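Long-range contacts in DUF4440 domain-containing protein (Prochlorococcus marinus, PDB 3HZP), which is of unknown function but adopts an NTF2-like fold, and its sheet and helices probably enclose a small-molecule pocket, as in relatives of that clan: residues A[81-86]-A[96-101]; A[33-38]-A[117-122]. All coordinates share one frame; numbering follows the deposited sequence. Where two conformers were deposited one is given.

Contact 1 of 2, residues A[81-86]-A[96-101]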
ATOM      1  N   VAL A  81      -9.035  -1.085  -1.750  1.00 12.99           N
ATOM      2  CA  VAL A  81      -8.094  -0.708  -2.784  1.00 13.09           C
ATOM      3  C   VAL A  81      -8.844  -0.036  -3.895  1.00 13.27           C
ATOM      4  O   VAL A  81      -9.855  -0.575  -4.354  1.00 13.45           O
ATOM      5  CB  VAL A  81      -7.332  -1.950  -3.324  1.00 13.12           C
ATOM      6  CG1 VAL A  81      -6.384  -1.554  -4.492  1.00 14.76           C
ATOM      7  CG2 VAL A  81      -6.565  -2.673  -2.180  1.00 13.42           C
ATOM      8  N   PHE A  82      -8.378   1.125  -4.344  1.00 12.72           N
ATOM      9  CA  PHE A  82      -9.087   1.882  -5.347  1.00 13.15           C
ATOM     10  C   PHE A  82      -8.173   2.706  -6.191  1.00 14.34           C
ATOM     11  O   PHE A  82      -7.005   2.929  -5.855  1.00 14.73           O
ATOM     12  CB  PHE A  82     -10.150   2.778  -4.643  1.00 14.00           C
ATOM     13  CG  PHE A  82      -9.575   3.758  -3.659  1.00 13.20           C
ATOM     14  CD1 PHE A  82      -9.295   3.369  -2.367  1.00 12.90           C
ATOM     15  CD2 PHE A  82      -9.309   5.074  -4.022  1.00 15.15           C
ATOM     16  CE1 PHE A  82      -8.760   4.252  -1.455  1.00 15.10           C
ATOM     17  CE2 PHE A  82      -8.748   5.949  -3.102  1.00 14.99           C
ATOM     18  CZ  PHE A  82      -8.501   5.557  -1.845  1.00 15.05           C
ATOM     19  N   THR A  83      -8.688   3.151  -7.335  1.00 13.86           N
ATOM     20  CA  THR A  83      -8.031   4.145  -8.166  1.00 14.33           C
ATOM     21  C   THR A  83      -8.665   5.475  -7.854  1.00 15.30           C
ATOM     22  O   THR A  83      -9.897   5.599  -7.827  1.00 15.56           O
ATOM     23  CB  THR A  83      -8.229   3.840  -9.636  1.00 14.82           C
ATOM     24  OG1 THR A  83      -7.589   2.608  -9.953  1.00 15.06           O
ATOM     25  CG2 THR A  83      -7.595   4.958 -10.501  1.00 17.02           C
ATOM     26  N   LEU A  84      -7.826   6.449  -7.546  1.00 15.55           N
ATOM     27  CA  LEU A  84      -8.250   7.807  -7.200  1.00 16.55           C
ATOM     28  C   LEU A  84      -7.958   8.681  -8.410  1.00 18.87           C
ATOM     29  O   LEU A  84      -6.807   8.801  -8.833  1.00 21.02           O
ATOM     30  CB  LEU A  84      -7.466   8.311  -6.007  1.00 16.69           C
ATOM     31  CG  LEU A  84      -7.789   9.734  -5.557  1.00 21.98           C
ATOM     32  CD1 LEU A  84      -9.116   9.742  -4.922  1.00 22.56           C
ATOM     33  CD2 LEU A  84      -6.691  10.264  -4.575  1.00 22.08           C
ATOM     34  N   GLY A  85      -8.966   9.272  -9.021  1.00 15.22           N
ATOM     35  CA  GLY A  85      -8.750  10.139 -10.182  1.00 16.20           C
ATOM     36  C   GLY A  85      -8.868  11.590  -9.770  1.00 17.04           C
ATOM     37  O   GLY A  85      -9.916  11.981  -9.261  1.00 19.90           O
ATOM     38  N   SER A  86      -7.790  12.370  -9.918  1.00 15.94           N
ATOM     39  CA  SER A  86      -7.785  13.752  -9.511  1.00 15.58           C
ATOM     40  C   SER A  86      -7.265  14.658 -10.583  1.00 14.81           C
ATOM     41  O   SER A  86      -6.502  14.250 -11.462  1.00 15.49           O
ATOM     42  CB  SER A  86      -6.908  13.992  -8.293  1.00 16.98           C
ATOM     43  OG  SER A  86      -7.334  13.184  -7.229  1.00 21.77           O
ATOM     44  N   ASP A  96      -3.318  15.762 -14.289  1.00 18.67           N
ATOM     45  CA  ASP A  96      -4.189  14.647 -13.987  1.00 17.36           C
ATOM     46  C   ASP A  96      -3.361  13.687 -13.125  1.00 18.17           C
ATOM     47  O   ASP A  96      -2.124  13.613 -13.266  1.00 19.51           O
ATOM     48  CB  ASP A  96      -4.646  13.924 -15.259  1.00 21.29           C
ATOM     49  CG  ASP A  96      -5.608  14.758 -16.116  1.00 30.01           C
ATOM     50  OD1 ASP A  96      -6.425  15.494 -15.566  1.00 27.48           O
ATOM     51  OD2 ASP A  96      -5.544  14.647 -17.355  1.00 38.66           O
ATOM     52  N   ASP A  97      -4.032  12.966 -12.240  1.00 15.40           N
ATOM     53  CA  ASP A  97      -3.364  12.055 -11.335  1.00 15.16           C
ATOM     54  C   ASP A  97      -4.261  10.831 -11.194  1.00 15.38           C
ATOM     55  O   ASP A  97      -5.466  10.950 -10.899  1.00 16.57           O
ATOM     56  CB  ASP A  97      -3.192  12.761  -9.982  1.00 15.68           C
ATOM     57  CG  ASP A  97      -2.378  11.980  -8.999  1.00 16.66           C
ATOM     58  OD1 ASP A  97      -1.249  11.558  -9.306  1.00 16.15           O
ATOM     59  OD2 ASP A  97      -2.872  11.849  -7.862  1.00 18.20           O
ATOM     60  N   LEU A  98      -3.681   9.654 -11.359  1.00 14.33           N
ATOM     61  CA  LEU A  98      -4.434   8.412 -11.365  1.00 14.96           C
ATOM     62  C   LEU A  98      -3.670   7.292 -10.670  1.00 14.41           C
ATOM     63  O   LEU A  98      -3.203   6.359 -11.352  1.00 15.94           O
ATOM     64  CB  LEU A  98      -4.759   8.028 -12.817  1.00 17.07           C
ATOM     65  CG  LEU A  98      -5.862   7.018 -12.977  1.00 17.07           C
ATOM     66  CD1 LEU A  98      -7.237   7.626 -12.623  1.00 18.27           C
ATOM     67  CD2 LEU A  98      -5.847   6.523 -14.439  1.00 18.15           C
ATOM     68  N   PRO A  99      -3.452   7.401  -9.350  1.00 13.92           N
ATOM     69  CA  PRO A  99      -2.755   6.330  -8.618  1.00 13.51           C
ATOM     70  C   PRO A  99      -3.686   5.163  -8.247  1.00 13.77           C
ATOM     71  O   PRO A  99      -4.918   5.300  -8.120  1.00 15.00           O
ATOM     72  CB  PRO A  99      -2.306   7.003  -7.343  1.00 13.29           C
ATOM     73  CG  PRO A  99      -3.374   8.051  -7.108  1.00 14.29           C
ATOM     74  CD  PRO A  99      -3.710   8.540  -8.462  1.00 13.83           C
ATOM     75  N   THR A 100      -3.051   4.041  -7.956  1.00 13.02           N
ATOM     76  CA  THR A 100      -3.619   2.971  -7.141  1.00 12.02           C
ATOM     77  C   THR A 100      -3.336   3.239  -5.670  1.00 12.74           C
ATOM     78  O   THR A 100      -2.190   3.568  -5.300  1.00 12.74           O
ATOM     79  CB  THR A 100      -2.986   1.615  -7.499  1.00 13.23           C
ATOM     80  OG1 THR A 100      -3.276   1.331  -8.875  1.00 13.73           O
ATOM     81  CG2 THR A 100      -3.537   0.460  -6.614  1.00 14.22           C
ATOM     82  N   VAL A 101      -4.385   3.126  -4.859  1.00 12.69           N
ATOM     83  CA  VAL A 101      -4.303   3.372  -3.432  1.00 13.19           C
ATOM     84  C   VAL A 101      -4.775   2.192  -2.620  1.00 12.91           C
ATOM     85  O   VAL A 101      -5.852   1.649  -2.886  1.00 13.20           O
ATOM     86  CB  VAL A 101      -5.184   4.600  -3.052  1.00 13.31           C
ATOM     87  CG1 VAL A 101      -5.049   4.917  -1.596  1.00 15.05           C
ATOM     88  CG2 VAL A 101      -4.846   5.798  -3.956  1.00 14.30           C
TER
HETATM   89  O   HOH W   1      -5.063   2.278 -10.714  1.00 15.83           O
HETATM   90  O   HOH W   2      -5.453  11.187  -7.475  1.00 18.18           O
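Phe82 pairs with Val101, and Ser86 with Asp97, between the two antiparallel strands, 77-90 and 93-108, of one beta hairpin. Both are hydrogen-bonded pairs, bonded twice; the shortest link runs from Val101 N to Phe82 O (2.8 Å). Between them the pattern thins at Pro99, which has no N-H to give: its O accepts from Leu84 N at 3.2 Å, while its CD lies 3.1 Å from Leu84 O. A water beside that carbonyl also meets Ser86 OG and Asp97 OD2, whose stronger partner is Arg119. The register nevertheless holds throughout. On one face the Phe82 ring, its CG set between backbone N and carbonyl carbon (chi1 60°), leans toward the paired strand, and Val101 lays CB over it, 3.9 Å from the centroid. On the other face Thr83 CG2 presses tightly on Leu98 CD1 (3.4 Å), and the same methyl lies against Gly85 CA, which adds no bulk. Small threonines suit this face: a water bridges Thr83 OG1, bonded also to His68 of this chain, and Thr100 OG1, bonded also to Gly40 O of the second subunit. Such a hairpin, one face mainly apolar up to its polar end at Ser86 and Asp97, belongs to the NTF2-like sheet.

Contact 2 of 2, residues A[33-38]-A[117-122]; sequences FLFIRP and MQRSSG
Ser120 O, with Pro38 CG resting 3.4 Å away, is gripped by two nitrogens of Arg119: NE at 2.9 Å and NH2 at 3.1 Å. Both come side-on with the oxygen close to the guanidinium plane, which should fix the rotation of that group. The bend at chi3 (-72°) turns NE toward the carbonyl of the next residue. NH1 is taken by Asp97 in a salt bridge and by a bound pentaethylene glycol, probably from the crystallisation liquor. Proline suits the facing position, since its apolar ring can lie against NE and the arginine's CG.

Behind this end, 33-38 and 117-122 run parallel, and the backbone bonds alternate as parallel strands require. Met117 N and Arg119 N donate to Leu34 O and Ile36 O, and between them Ile36 N gives the shortest of the three to Met117 O (2.8 Å). Past the short strand 35-36 a water takes over, joining Arg37 O, Arg119 O and Gln118 NE2.

On one face Phe35, whose CG stands anti to its backbone N (chi1 179°), has its CZ 3.6 Å from Arg119 CD. In one of its two deposited conformers Met117, a selenomethionine, sets its selenium at the ring edge near its plane, 3.7 Å from Phe35 CE1: a Met-aromatic contact certain only there. Phe33 adds CE1 against Met117 CB. A long flexible chain fits well among these rings, which Phe25 and Phe48 extend.

On the other face Ile36 CG2 packs against Gln118 CD (3.7 Å). The extended glutamine carries its amide on to Thr102 and Thr100 of the second subunit. Helix 4-15 also packs on Met117, and a mixed sheet backed by helices is consistent with the NTF2-like alpha+beta fold.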
ATOM      1  N   PHE A  33      -2.027   6.558  12.050  1.00 14.03           N
ATOM      2  CA  PHE A  33      -2.106   6.649  10.591  1.00 13.67           C
ATOM      3  C   PHE A  33      -0.861   7.301  10.014  1.00 13.86           C
ATOM      4  O   PHE A  33      -0.376   8.294  10.527  1.00 14.73           O
ATOM      5  CB  PHE A  33      -3.294   7.522  10.218  1.00 14.02           C
ATOM      6  CG  PHE A  33      -3.335   7.903   8.757  1.00 13.62           C
ATOM      7  CD1 PHE A  33      -3.927   7.088   7.840  1.00 14.94           C
ATOM      8  CD2 PHE A  33      -2.788   9.086   8.315  1.00 12.49           C
ATOM      9  CE1 PHE A  33      -3.934   7.398   6.497  1.00 14.89           C
ATOM     10  CE2 PHE A  33      -2.793   9.403   6.947  1.00 14.03           C
ATOM     11  CZ  PHE A  33      -3.376   8.589   6.057  1.00 13.73           C
ATOM     12  N   LEU A  34      -0.408   6.754   8.884  1.00 13.58           N
ATOM     13  CA  LEU A  34       0.508   7.448   7.993  1.00 12.35           C
ATOM     14  C   LEU A  34       0.027   7.289   6.561  1.00 12.57           C
ATOM     15  O   LEU A  34      -0.628   6.309   6.218  1.00 12.99           O
ATOM     16  CB  LEU A  34       1.937   6.925   8.114  1.00 13.85           C
ATOM     17  CG  LEU A  34       2.614   7.086   9.442  1.00 12.78           C
ATOM     18  CD1 LEU A  34       3.926   6.286   9.538  1.00 13.48           C
ATOM     19  CD2 LEU A  34       2.900   8.553   9.772  1.00 13.70           C
ATOM     20  N   PHE A  35       0.386   8.266   5.748  1.00 11.49           N
ATOM     21  CA  PHE A  35       0.148   8.305   4.313  1.00 11.87           C
ATOM     22  C   PHE A  35       1.478   8.079   3.622  1.00 12.01           C
ATOM     23  O   PHE A  35       2.429   8.850   3.850  1.00 12.61           O
ATOM     24  CB  PHE A  35      -0.412   9.697   3.928  1.00 13.05           C
ATOM     25  CG  PHE A  35      -0.673   9.878   2.468  1.00 13.88           C
ATOM     26  CD1 PHE A  35      -1.892   9.537   1.934  1.00 13.43           C
ATOM     27  CD2 PHE A  35       0.306  10.417   1.640  1.00 14.99           C
ATOM     28  CE1 PHE A  35      -2.142   9.711   0.575  1.00 16.71           C
ATOM     29  CE2 PHE A  35       0.041  10.618   0.276  1.00 15.93           C
ATOM     30  CZ  PHE A  35      -1.168  10.278  -0.215  1.00 15.11           C
ATOM     31  N   ILE A  36       1.586   7.009   2.843  1.00 11.27           N
ATOM     32  CA  ILE A  36       2.831   6.636   2.167  1.00 11.51           C
ATOM     33  C   ILE A  36       2.811   7.171   0.762  1.00 11.31           C
ATOM     34  O   ILE A  36       1.994   6.783  -0.048  1.00 12.36           O
ATOM     35  CB  ILE A  36       3.081   5.127   2.197  1.00 12.28           C
ATOM     36  CG1 ILE A  36       3.000   4.574   3.622  1.00 13.34           C
ATOM     37  CG2 ILE A  36       4.438   4.805   1.578  1.00 12.15           C
ATOM     38  CD1 ILE A  36       3.886   5.302   4.659  1.00 13.22           C
ATOM     39  N   ARG A  37       3.692   8.138   0.514  1.00 12.45           N
ATOM     40  CA  ARG A  37       3.851   8.762  -0.793  1.00 12.21           C
ATOM     41  C   ARG A  37       4.458   7.790  -1.806  1.00 12.63           C
ATOM     42  O   ARG A  37       5.032   6.738  -1.423  1.00 11.57           O
ATOM     43  CB  ARG A  37       4.733   9.988  -0.654  1.00 12.16           C
ATOM     44  CG  ARG A  37       4.095  11.101   0.148  1.00 13.53           C
ATOM     45  CD  ARG A  37       5.090  12.259   0.364  1.00 15.86           C
ATOM     46  NE  ARG A  37       5.905  12.005   1.530  1.00 15.10           N
ATOM     47  CZ  ARG A  37       6.741  12.886   2.079  1.00 16.18           C
ATOM     48  NH1 ARG A  37       6.930  14.060   1.497  1.00 19.34           N
ATOM     49  NH2 ARG A  37       7.381  12.579   3.207  1.00 15.29           N
ATOM     50  N   PRO A  38       4.394   8.137  -3.097  1.00 11.87           N
ATOM     51  CA  PRO A  38       4.968   7.252  -4.108  1.00 12.78           C
ATOM     52  C   PRO A  38       6.443   6.933  -3.878  1.00 12.68           C
ATOM     53  O   PRO A  38       6.895   5.838  -4.255  1.00 11.96           O
ATOM     54  CB  PRO A  38       4.779   8.048  -5.406  1.00 13.23           C
ATOM     55  CG  PRO A  38       3.512   8.823  -5.158  1.00 12.29           C
ATOM     56  CD  PRO A  38       3.682   9.262  -3.737  1.00 12.85           C
HETATM   57  N   MSE A 117      -2.776   4.442   4.556  0.67 12.52           N
HETATM   58  CA  MSE A 117      -2.972   4.640   3.120  0.67 12.53           C
HETATM   59  C   MSE A 117      -1.609   4.743   2.413  0.67 14.28           C
HETATM   60  O   MSE A 117      -0.773   5.530   2.844  0.67 13.15           O
HETATM   61  CB  MSE A 117      -3.779   5.902   2.853  0.67 14.21           C
HETATM   62  CG  MSE A 117      -4.065   6.170   1.375  0.67 12.79           C
HETATM   63 SE   MSE A 117      -5.183   7.722   1.036  0.50 12.81          SE
HETATM   64  CE  MSE A 117      -6.825   6.956   1.788  0.67 14.11           C
ATOM     65  N   GLN A 118      -1.431   3.956   1.349  1.00 12.52           N
ATOM     66  CA  GLN A 118      -0.276   4.048   0.483  1.00 11.95           C
ATOM     67  C   GLN A 118      -0.752   4.262  -0.932  1.00 13.16           C
ATOM     68  O   GLN A 118      -1.635   3.554  -1.415  1.00 13.21           O
ATOM     69  CB  GLN A 118       0.591   2.776   0.580  1.00 12.45           C
ATOM     70  CG  GLN A 118       1.811   2.791  -0.362  1.00 11.51           C
ATOM     71  CD  GLN A 118       2.920   1.830  -0.017  1.00 14.51           C
ATOM     72  OE1 GLN A 118       2.864   1.141   1.006  1.00 17.43           O
ATOM     73  NE2 GLN A 118       3.962   1.814  -0.822  1.00 12.32           N
ATOM     74  N   ARG A 119      -0.133   5.211  -1.613  1.00 12.30           N
ATOM     75  CA  ARG A 119      -0.437   5.499  -3.003  1.00 11.63           C
ATOM     76  C   ARG A 119       0.738   5.288  -3.928  1.00 11.91           C
ATOM     77  O   ARG A 119       1.890   5.479  -3.546  1.00 12.28           O
ATOM     78  CB  ARG A 119      -0.973   6.923  -3.208  1.00 12.37           C
ATOM     79  CG  ARG A 119      -0.007   8.036  -2.876  1.00 13.78           C
ATOM     80  CD  ARG A 119      -0.366   9.340  -3.589  1.00 13.17           C
ATOM     81  NE  ARG A 119      -0.088   9.246  -5.003  1.00 12.33           N
ATOM     82  CZ  ARG A 119      -0.561  10.060  -5.934  1.00 13.90           C
ATOM     83  NH1 ARG A 119      -1.334  11.080  -5.604  1.00 15.05           N
ATOM     84  NH2 ARG A 119      -0.259   9.853  -7.200  1.00 14.90           N
ATOM     85  N   SER A 120       0.421   4.972  -5.178  1.00 12.11           N
ATOM     86  CA  SER A 120       1.410   4.793  -6.226  1.00 11.69           C
ATOM     87  C   SER A 120       1.672   6.122  -6.938  1.00 11.86           C
ATOM     88  O   SER A 120       1.023   7.119  -6.659  1.00 13.19           O
ATOM     89  CB  SER A 120       0.939   3.756  -7.249  1.00 11.90           C
ATOM     90  OG  SER A 120      -0.144   4.255  -8.053  1.00 12.24           O
ATOM     91  N   SER A 121       2.561   6.096  -7.919  0.50 12.11           N
ATOM     92  CA  SER A 121       2.637   7.187  -8.872  0.50 13.36           C
ATOM     93  C   SER A 121       1.281   7.329  -9.605  0.50 12.51           C
ATOM     94  O   SER A 121       0.393   6.443  -9.593  0.50 11.03           O
ATOM     95  CB  SER A 121       3.832   6.961  -9.813  0.50 13.03           C
ATOM     96  OG  SER A 121       5.074   7.097  -9.115  0.50 15.64           O
ATOM     97  N   GLY A 122       1.088   8.493 -10.212  1.00 14.67           N
ATOM     98  CA  GLY A 122      -0.220   8.822 -10.753  1.00 14.41           C
ATOM     99  C   GLY A 122      -0.479   8.554 -12.213  1.00 15.24           C
ATOM    100  O   GLY A 122      -1.388   9.166 -12.769  1.00 15.64           O
TER
HETATM  101  O   HOH W   3       4.044   4.119  -2.590  1.00 18.04           O

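The two contacts lie about 10 Å apart between centres, in one mixed sheet. Along the chain 33-38 comes first, then 81-86 and 96-101, and finally 117-122, so contact 1 falls between the halves of contact 2. Strands 93-108 and 111-119, consecutive in the chain, are neighbours and join the two: Leu98 N lies 2.7 Å from Gly122 O, a probable hydrogen bond, and Val101 packs on Met117. The local hairpin continues across the sheet into a pairing that brings an early segment onto the last strand. Both contacts reach the second subunit. Pentaethylene glycol lies near Leu84 and Arg119, on the face of Val101 and Met117; though probably from the crystallisation liquor, it may mark a pocket.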